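Local coordinates for single-stranded-DNA-specific exonuclease RecJ (Thermus thermophilus, PDB 2ZXR), which degrades single-stranded DNA exonucleolytically in the 5' to 3' direction, using divalent metal ions such as magnesium or manganese, at residues 17-21 and 32-36; 182-186 and 223-229; 251-255 and 267-272. Residues are numbered along the deposited sequence.

Contact 1 of 3, residues 17-21 and 32-36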
loop_
_atom_site.group_PDB
_atom_site.type_symbol
_atom_site.label_atom_id
_atom_site.label_comp_id
_atom_site.label_asym_id
_atom_site.label_seq_id
_atom_site.Cartn_x
_atom_site.Cartn_y
_atom_site.Cartn_z
ATOM N N GLN A 17 -10.602 17.958 13.994
ATOM C CA GLN A 17 -10.308 17.630 12.600
ATOM C C GLN A 17 -10.972 16.295 12.230
ATOM O O GLN A 17 -11.443 16.115 11.111
ATOM C CB GLN A 17 -8.800 17.526 12.350
ATOM C CG GLN A 17 -7.976 18.734 12.774
ATOM C CD GLN A 17 -6.507 18.587 12.374
ATOM O OE1 GLN A 17 -5.607 19.121 13.035
ATOM N NE2 GLN A 17 -6.261 17.873 11.281
ATOM N N TRP A 18 -11.028 15.361 13.171
ATOM C CA TRP A 18 -11.647 14.059 12.902
ATOM C C TRP A 18 -13.100 14.338 12.513
ATOM O O TRP A 18 -13.634 13.796 11.536
ATOM C CB TRP A 18 -11.608 13.207 14.165
ATOM C CG TRP A 18 -11.692 11.712 14.002
ATOM C CD1 TRP A 18 -12.212 11.003 12.941
ATOM C CD2 TRP A 18 -11.326 10.741 14.990
ATOM N NE1 TRP A 18 -12.191 9.650 13.222
ATOM C CE2 TRP A 18 -11.655 9.464 14.471
ATOM C CE3 TRP A 18 -10.755 10.827 16.269
ATOM C CZ2 TRP A 18 -11.428 8.290 15.185
ATOM C CZ3 TRP A 18 -10.531 9.652 16.979
ATOM C CH2 TRP A 18 -10.867 8.402 16.434
ATOM N N ARG A 19 -13.729 15.198 13.304
ATOM C CA ARG A 19 -15.107 15.591 13.082
ATOM C C ARG A 19 -15.304 16.307 11.747
ATOM O O ARG A 19 -16.296 16.069 11.059
ATOM C CB ARG A 19 -15.582 16.478 14.243
ATOM C CG ARG A 19 -16.077 15.666 15.436
ATOM C CD ARG A 19 -15.927 16.424 16.750
ATOM N NE ARG A 19 -16.714 15.810 17.821
ATOM C CZ ARG A 19 -16.621 16.157 19.102
ATOM N NH1 ARG A 19 -15.770 17.110 19.469
ATOM N NH2 ARG A 19 -17.391 15.562 20.012
ATOM N N GLU A 20 -14.372 17.191 11.399
ATOM C CA GLU A 20 -14.443 17.931 10.138
ATOM C C GLU A 20 -14.434 16.965 8.958
ATOM O O GLU A 20 -15.210 17.128 8.009
ATOM C CB GLU A 20 -13.269 18.907 10.024
ATOM C CG GLU A 20 -13.374 20.055 11.023
ATOM C CD GLU A 20 -12.130 20.931 11.099
ATOM O OE1 GLU A 20 -12.206 21.987 11.777
ATOM O OE2 GLU A 20 -11.081 20.569 10.500
ATOM N N VAL A 21 -13.583 15.948 9.030
ATOM C CA VAL A 21 -13.503 14.968 7.952
ATOM C C VAL A 21 -14.786 14.155 7.862
ATOM O O VAL A 21 -15.330 13.958 6.771
ATOM C CB VAL A 21 -12.278 14.044 8.134
ATOM C CG1 VAL A 21 -12.290 12.938 7.093
ATOM C CG2 VAL A 21 -10.985 14.879 7.992
ATOM N N ALA A 32 -13.160 7.916 8.333
ATOM C CA ALA A 32 -12.610 9.267 8.473
ATOM C C ALA A 32 -11.177 9.198 8.994
ATOM O O ALA A 32 -10.356 10.036 8.661
ATOM C CB ALA A 32 -13.471 10.110 9.411
ATOM N N LEU A 33 -10.884 8.206 9.822
ATOM C CA LEU A 33 -9.537 8.041 10.351
ATOM C C LEU A 33 -8.587 7.800 9.163
ATOM O O LEU A 33 -7.511 8.412 9.065
ATOM C CB LEU A 33 -9.507 6.830 11.285
ATOM C CG LEU A 33 -9.184 7.034 12.762
ATOM C CD1 LEU A 33 -9.656 5.818 13.576
ATOM C CD2 LEU A 33 -7.691 7.227 12.911
ATOM N N ALA A 34 -8.997 6.901 8.270
ATOM C CA ALA A 34 -8.212 6.561 7.074
ATOM C C ALA A 34 -8.026 7.795 6.179
ATOM O O ALA A 34 -6.899 8.138 5.782
ATOM C CB ALA A 34 -8.902 5.441 6.301
ATOM N N TYR A 35 -9.126 8.478 5.869
ATOM C CA TYR A 35 -9.025 9.676 5.046
ATOM C C TYR A 35 -8.104 10.712 5.696
ATOM O O TYR A 35 -7.236 11.282 5.015
ATOM C CB TYR A 35 -10.404 10.285 4.799
ATOM C CG TYR A 35 -11.302 9.391 3.993
ATOM C CD1 TYR A 35 -10.925 8.960 2.724
ATOM C CD2 TYR A 35 -12.514 8.947 4.507
ATOM C CE1 TYR A 35 -11.743 8.101 1.995
ATOM C CE2 TYR A 35 -13.325 8.092 3.800
ATOM C CZ TYR A 35 -12.942 7.668 2.546
ATOM O OH TYR A 35 -13.743 6.796 1.851
ATOM N N TRP A 36 -8.262 10.944 7.005
ATOM C CA TRP A 36 -7.405 11.927 7.669
ATOM C C TRP A 36 -5.925 11.581 7.480
ATOM O O TRP A 36 -5.110 12.456 7.166
ATOM C CB TRP A 36 -7.712 12.021 9.162
ATOM C CG TRP A 36 -6.942 13.130 9.849
ATOM C CD1 TRP A 36 -7.276 14.464 9.894
ATOM C CD2 TRP A 36 -5.716 13.003 10.577
ATOM N NE1 TRP A 36 -6.331 15.167 10.608
ATOM C CE2 TRP A 36 -5.364 14.299 11.039
ATOM C CE3 TRP A 36 -4.880 11.925 10.890
ATOM C CZ2 TRP A 36 -4.207 14.539 11.799
ATOM C CZ3 TRP A 36 -3.726 12.165 11.647
ATOM C CH2 TRP A 36 -3.404 13.466 12.090
#
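This is apolar packing between two consecutive helices near the N terminus, 15-25 and 29-37, joined by a short link and crossing almost at right angles. The short segments cross at 104°, with axes 9.2 Å apart, and the backbones come nearest at V21 and A32, whose CA atoms are 5.8 Å apart. V21 sits centrally: CG1 lies 3.8 Å from A32 CB and 4.0 Å from Y35 CB, while CG2 meets the edge of the W36 ring at CD1, 4.2 Å away. W18 reaches along A32, CD1 to CB 3.9 Å, and its CZ2 presses on L33 CD1 at 3.4 Å; its indole NE1 is hydrogen-bonded to P29 O. L629 of helix 624-639 touches both W18 and L33. Y35 turns its ring out of the interface, and its OH bonds to E446 O. The packing is apolar side-chain fit: the small A32 side chain is consistent with the close backbone approach, W18 packs beside it, and W36 borders V21.

Contact 2 of 3, residues 182-186 and 223-229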
loop_
_atom_site.group_PDB
_atom_site.type_symbol
_atom_site.label_atom_id
_atom_site.label_comp_id
_atom_site.label_asym_id
_atom_site.label_seq_id
_atom_site.Cartn_x
_atom_site.Cartn_y
_atom_site.Cartn_z
ATOM N N LYS A 182 4.199 18.936 -6.517
ATOM C CA LYS A 182 4.069 17.691 -5.764
ATOM C C LYS A 182 3.127 16.726 -6.485
ATOM O O LYS A 182 2.000 16.501 -6.039
ATOM C CB LYS A 182 3.548 17.985 -4.352
ATOM C CG LYS A 182 4.378 19.049 -3.600
ATOM C CD LYS A 182 5.816 18.588 -3.331
ATOM C CE LYS A 182 6.759 19.781 -3.244
ATOM N NZ LYS A 182 6.165 20.914 -2.464
ATOM N N GLU A 183 3.607 16.199 -7.619
ATOM C CA GLU A 183 2.888 15.233 -8.464
ATOM C C GLU A 183 3.944 14.257 -8.970
ATOM O O GLU A 183 5.087 14.655 -9.193
ATOM C CB GLU A 183 2.236 15.921 -9.668
ATOM C CG GLU A 183 1.200 16.961 -9.316
ATOM C CD GLU A 183 0.054 16.397 -8.502
ATOM O OE1 GLU A 183 -0.825 17.190 -8.113
ATOM O OE2 GLU A 183 0.019 15.174 -8.256
ATOM N N LYS A 184 3.576 12.995 -9.166
ATOM C CA LYS A 184 4.551 12.021 -9.642
ATOM C C LYS A 184 4.095 11.208 -10.864
ATOM O O LYS A 184 4.006 9.982 -10.818
ATOM C CB LYS A 184 4.924 11.104 -8.479
ATOM C CG LYS A 184 5.350 11.909 -7.243
ATOM C CD LYS A 184 5.488 11.029 -6.007
ATOM C CE LYS A 184 6.253 11.761 -4.890
ATOM N NZ LYS A 184 7.574 12.286 -5.371
ATOM N N PRO A 185 3.799 11.894 -11.978
ATOM C CA PRO A 185 3.359 11.180 -13.183
ATOM C C PRO A 185 4.448 10.210 -13.658
ATOM O O PRO A 185 5.627 10.392 -13.363
ATOM C CB PRO A 185 3.059 12.315 -14.167
ATOM C CG PRO A 185 3.957 13.418 -13.711
ATOM C CD PRO A 185 3.874 13.351 -12.212
ATOM N N THR A 186 4.066 9.156 -14.366
ATOM C CA THR A 186 5.070 8.186 -14.815
ATOM C C THR A 186 5.452 8.427 -16.279
ATOM O O THR A 186 5.102 9.450 -16.858
ATOM C CB THR A 186 4.543 6.726 -14.665
ATOM O OG1 THR A 186 3.445 6.516 -15.560
ATOM C CG2 THR A 186 4.064 6.472 -13.240
ATOM N N ALA A 223 3.824 3.737 -9.209
ATOM C CA ALA A 223 3.979 5.092 -8.748
ATOM C C ALA A 223 2.870 5.345 -7.715
ATOM O O ALA A 223 1.856 4.638 -7.679
ATOM C CB ALA A 223 3.849 6.053 -9.910
ATOM N N PRO A 224 3.069 6.342 -6.850
ATOM C CA PRO A 224 2.115 6.708 -5.805
ATOM C C PRO A 224 0.787 7.171 -6.412
ATOM O O PRO A 224 0.740 8.102 -7.241
ATOM C CB PRO A 224 2.826 7.843 -5.058
ATOM C CG PRO A 224 4.287 7.552 -5.271
ATOM C CD PRO A 224 4.314 7.124 -6.729
ATOM N N LEU A 225 -0.289 6.526 -5.975
ATOM C CA LEU A 225 -1.600 6.847 -6.459
ATOM C C LEU A 225 -2.320 7.956 -5.684
ATOM O O LEU A 225 -3.286 7.720 -4.972
ATOM C CB LEU A 225 -2.440 5.580 -6.487
ATOM C CG LEU A 225 -1.999 4.442 -7.424
ATOM C CD1 LEU A 225 -3.188 3.467 -7.592
ATOM C CD2 LEU A 225 -1.601 4.997 -8.821
ATOM N N TRP A 226 -1.822 9.173 -5.805
ATOM C CA TRP A 226 -2.477 10.308 -5.178
ATOM C C TRP A 226 -2.444 11.499 -6.124
ATOM O O TRP A 226 -1.720 11.488 -7.129
ATOM C CB TRP A 226 -1.842 10.655 -3.812
ATOM C CG TRP A 226 -0.344 10.784 -3.744
ATOM C CD1 TRP A 226 0.440 11.691 -4.399
ATOM C CD2 TRP A 226 0.536 10.022 -2.905
ATOM N NE1 TRP A 226 1.764 11.543 -4.016
ATOM C CE2 TRP A 226 1.847 10.525 -3.104
ATOM C CE3 TRP A 226 0.342 8.968 -2.006
ATOM C CZ2 TRP A 226 2.963 10.004 -2.434
ATOM C CZ3 TRP A 226 1.451 8.442 -1.337
ATOM C CH2 TRP A 226 2.745 8.961 -1.556
ATOM N N GLY A 227 -3.261 12.500 -5.827
ATOM C CA GLY A 227 -3.322 13.682 -6.651
ATOM C C GLY A 227 -3.613 13.348 -8.103
ATOM O O GLY A 227 -4.529 12.576 -8.407
ATOM N N TRP A 228 -2.818 13.931 -8.999
ATOM C CA TRP A 228 -2.969 13.719 -10.433
ATOM C C TRP A 228 -2.972 12.226 -10.804
ATOM O O TRP A 228 -3.796 11.775 -11.609
ATOM C CB TRP A 228 -1.840 14.420 -11.189
ATOM C CG TRP A 228 -2.134 14.537 -12.644
ATOM C CD1 TRP A 228 -2.884 15.502 -13.253
ATOM C CD2 TRP A 228 -1.713 13.637 -13.675
ATOM N NE1 TRP A 228 -2.957 15.261 -14.604
ATOM C CE2 TRP A 228 -2.245 14.121 -14.892
ATOM C CE3 TRP A 228 -0.935 12.464 -13.686
ATOM C CZ2 TRP A 228 -2.029 13.476 -16.115
ATOM C CZ3 TRP A 228 -0.718 11.823 -14.895
ATOM C CH2 TRP A 228 -1.265 12.331 -16.101
ATOM N N ASN A 229 -2.057 11.455 -10.235
ATOM C CA ASN A 229 -2.053 10.027 -10.561
ATOM C C ASN A 229 -3.387 9.380 -10.146
ATOM O O ASN A 229 -3.896 8.558 -10.871
ATOM C CB ASN A 229 -0.871 9.286 -9.904
ATOM C CG ASN A 229 0.441 9.469 -10.653
ATOM O OD1 ASN A 229 0.471 9.802 -11.852
ATOM N ND2 ASN A 229 1.539 9.216 -9.962
HETATM O O HOH W 1 0.530 12.547 -8.777
HETATM O O HOH W 2 1.303 8.886 -14.406
#
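A223 opens segment 223-229 by placing its CB 3.4 Å from T186 CG2, just after the metal ligand D221. P224 follows, its CG 3.8 Å from K184 CD, and P224 O accepts a 3.0 Å hydrogen bond from N229 ND2. L225 centres an inverse gamma turn, which swings the chain round to W226, whose ring lies beside the aliphatic part of K184. G227, at positive phi, passes close to E183, where a CB would clash with OE2. W228 N donates to E183 OE2 (3.2 Å), and the W228 ring packs on P185, CZ3 to CB 3.9 Å. N229 completes the join, ND2 also donating to K184 O at 2.7 Å. Water 1 links E183 OE2, K184 N and N229 N; water 2 links T186 N and N229 OD1. T186 is the N-cap of helix 187-201 and its OG1 bonds to D84, a manganese ligand. The E183 carboxylate takes a backbone NH and the N229 amide donates to two carbonyls, fastening the two segments beside the metal site.

Contact 3 of 3, residues 251-255 and 267-272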
loop_
_atom_site.group_PDB
_atom_site.type_symbol
_atom_site.label_atom_id
_atom_site.label_comp_id
_atom_site.label_asym_id
_atom_site.label_seq_id
_atom_site.Cartn_x
_atom_site.Cartn_y
_atom_site.Cartn_z
ATOM N N LEU A 251 -7.523 -7.575 -23.766
ATOM C CA LEU A 251 -6.623 -8.128 -22.755
ATOM C C LEU A 251 -7.350 -8.056 -21.406
ATOM O O LEU A 251 -7.338 -9.019 -20.632
ATOM C CB LEU A 251 -5.316 -7.341 -22.690
ATOM C CG LEU A 251 -4.291 -7.750 -21.629
ATOM C CD1 LEU A 251 -3.984 -9.267 -21.703
ATOM C CD2 LEU A 251 -3.009 -6.937 -21.879
ATOM N N ALA A 252 -8.003 -6.921 -21.143
ATOM C CA ALA A 252 -8.741 -6.732 -19.890
ATOM C C ALA A 252 -9.838 -7.799 -19.714
ATOM O O ALA A 252 -9.950 -8.409 -18.652
ATOM C CB ALA A 252 -9.344 -5.348 -19.850
ATOM N N GLU A 253 -10.650 -8.025 -20.739
ATOM C CA GLU A 253 -11.709 -9.038 -20.613
ATOM C C GLU A 253 -11.122 -10.434 -20.404
ATOM O O GLU A 253 -11.639 -11.204 -19.597
ATOM C CB GLU A 253 -12.592 -9.046 -21.848
ATOM C CG GLU A 253 -13.237 -7.706 -22.105
ATOM C CD GLU A 253 -14.080 -7.680 -23.368
ATOM O OE1 GLU A 253 -13.925 -8.595 -24.210
ATOM O OE2 GLU A 253 -14.889 -6.733 -23.511
ATOM N N ALA A 254 -10.033 -10.738 -21.103
ATOM C CA ALA A 254 -9.379 -12.048 -20.987
ATOM C C ALA A 254 -9.059 -12.364 -19.540
ATOM O O ALA A 254 -9.168 -13.517 -19.116
ATOM C CB ALA A 254 -8.066 -12.097 -21.822
ATOM N N VAL A 255 -8.651 -11.354 -18.780
ATOM C CA VAL A 255 -8.312 -11.600 -17.388
ATOM C C VAL A 255 -9.451 -11.339 -16.406
ATOM O O VAL A 255 -9.244 -11.367 -15.198
ATOM C CB VAL A 255 -7.061 -10.805 -16.966
ATOM C CG1 VAL A 255 -5.931 -11.097 -17.944
ATOM C CG2 VAL A 255 -7.360 -9.321 -16.935
ATOM N N ARG A 267 -2.832 -8.651 -13.167
ATOM C CA ARG A 267 -3.230 -9.460 -14.321
ATOM C C ARG A 267 -2.909 -8.866 -15.677
ATOM O O ARG A 267 -2.421 -9.559 -16.576
ATOM C CB ARG A 267 -4.727 -9.787 -14.225
ATOM C CG ARG A 267 -5.037 -10.598 -12.972
ATOM C CD ARG A 267 -6.521 -10.900 -12.765
ATOM N NE ARG A 267 -6.620 -11.984 -11.790
ATOM C CZ ARG A 267 -7.605 -12.137 -10.917
ATOM N NH1 ARG A 267 -8.614 -11.260 -10.875
ATOM N NH2 ARG A 267 -7.581 -13.173 -10.088
ATOM N N ILE A 268 -3.152 -7.581 -15.829
ATOM C CA ILE A 268 -2.890 -6.954 -17.102
ATOM C C ILE A 268 -1.420 -6.601 -17.331
ATOM O O ILE A 268 -0.809 -7.061 -18.296
ATOM C CB ILE A 268 -3.781 -5.711 -17.276
ATOM C CG1 ILE A 268 -5.255 -6.151 -17.258
ATOM C CG2 ILE A 268 -3.443 -4.989 -18.577
ATOM C CD1 ILE A 268 -6.279 -5.012 -17.471
ATOM N N ALA A 269 -0.846 -5.804 -16.448
ATOM C CA ALA A 269 0.531 -5.397 -16.618
ATOM C C ALA A 269 1.516 -6.562 -16.690
ATOM O O ALA A 269 2.451 -6.522 -17.477
ATOM C CB ALA A 269 0.934 -4.430 -15.511
ATOM N N PRO A 270 1.347 -7.594 -15.844
ATOM C CA PRO A 270 2.296 -8.712 -15.925
ATOM C C PRO A 270 2.322 -9.375 -17.299
ATOM O O PRO A 270 3.384 -9.836 -17.736
ATOM C CB PRO A 270 1.818 -9.663 -14.827
ATOM C CG PRO A 270 1.294 -8.695 -13.796
ATOM C CD PRO A 270 0.493 -7.720 -14.651
ATOM N N ARG A 271 1.179 -9.444 -17.983
ATOM C CA ARG A 271 1.154 -10.068 -19.320
ATOM C C ARG A 271 1.981 -9.231 -20.305
ATOM O O ARG A 271 2.738 -9.756 -21.127
ATOM C CB ARG A 271 -0.258 -10.161 -19.872
ATOM C CG ARG A 271 -0.903 -11.506 -19.762
ATOM C CD ARG A 271 -1.495 -11.721 -18.406
ATOM N NE ARG A 271 -2.339 -12.912 -18.376
ATOM C CZ ARG A 271 -2.918 -13.369 -17.274
ATOM N NH1 ARG A 271 -2.753 -12.731 -16.135
ATOM N NH2 ARG A 271 -3.617 -14.486 -17.301
ATOM N N ILE A 272 1.813 -7.920 -20.212
ATOM C CA ILE A 272 2.533 -7.005 -21.058
ATOM C C ILE A 272 4.024 -7.055 -20.708
ATOM O O ILE A 272 4.879 -7.102 -21.604
ATOM C CB ILE A 272 2.011 -5.545 -20.845
ATOM C CG1 ILE A 272 0.573 -5.431 -21.352
ATOM C CG2 ILE A 272 2.930 -4.557 -21.548
ATOM C CD1 ILE A 272 -0.081 -4.085 -21.087
#
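Segment 251-255 is the last turn of helix 246-254, and V255 is the first residue to leave helical angles; segment 267-272 belongs to helix 261-277, which is kinked where P270 has no NH to bond to the preceding turn. The backbones run closest between A252 and I268 (6.5 Å between CA atoms) and between V255 and R267 (6.3 Å). L251, V255 and I268 make most of the packing. I268 extends CD1 to 3.9 Å from A252 CB, its CG1 lies 3.8 Å from V255 CG2, and its CG2 meets L251 CD2 at 3.9 Å. L251 CD2 is also 3.9 Å from I272 CG1, and L251 packs on L287 of helix 281-289. Toward the exposed side, V255 meets two arginines: its CB is 3.7 Å from R267 CB, and its CG1 sits over one face of the R271 guanidinium, 3.8 Å from CZ. R271 folds back so that NH1 donates to R267 O at 3.2 Å. I272 touches A83 and L86 of helix 83-98, whose first turn carries the metal ligand D84. No hydrogen bond joins the segments, so cohesion is apolar, with the aliphatic chain of R267 and the guanidinium face of R271 extending the cover.

How the contacts relate
From the N terminus the three contacts follow in series, with neither nesting nor crossing. Contact 1 closes first, a ten-residue connection within the N-terminal helical pair, which packs against strand 426-433 of the large mixed sheet and helix 624-639 from the far end of the chain. Contact 2 closes a loop of 36 residues, mostly helix, and joins the segment entering helix 187-201 to the start of helix 227-239. Helix 246-254 comes next in the chain and begins contact 3, closed by helix 261-277 after eleven residues. Contacts 2 and 3 approach the metal-binding region separately, their centres 23 Å apart; contacts 1 and 3, on opposite sides of the chain's centre, are 36 Å apart between centres.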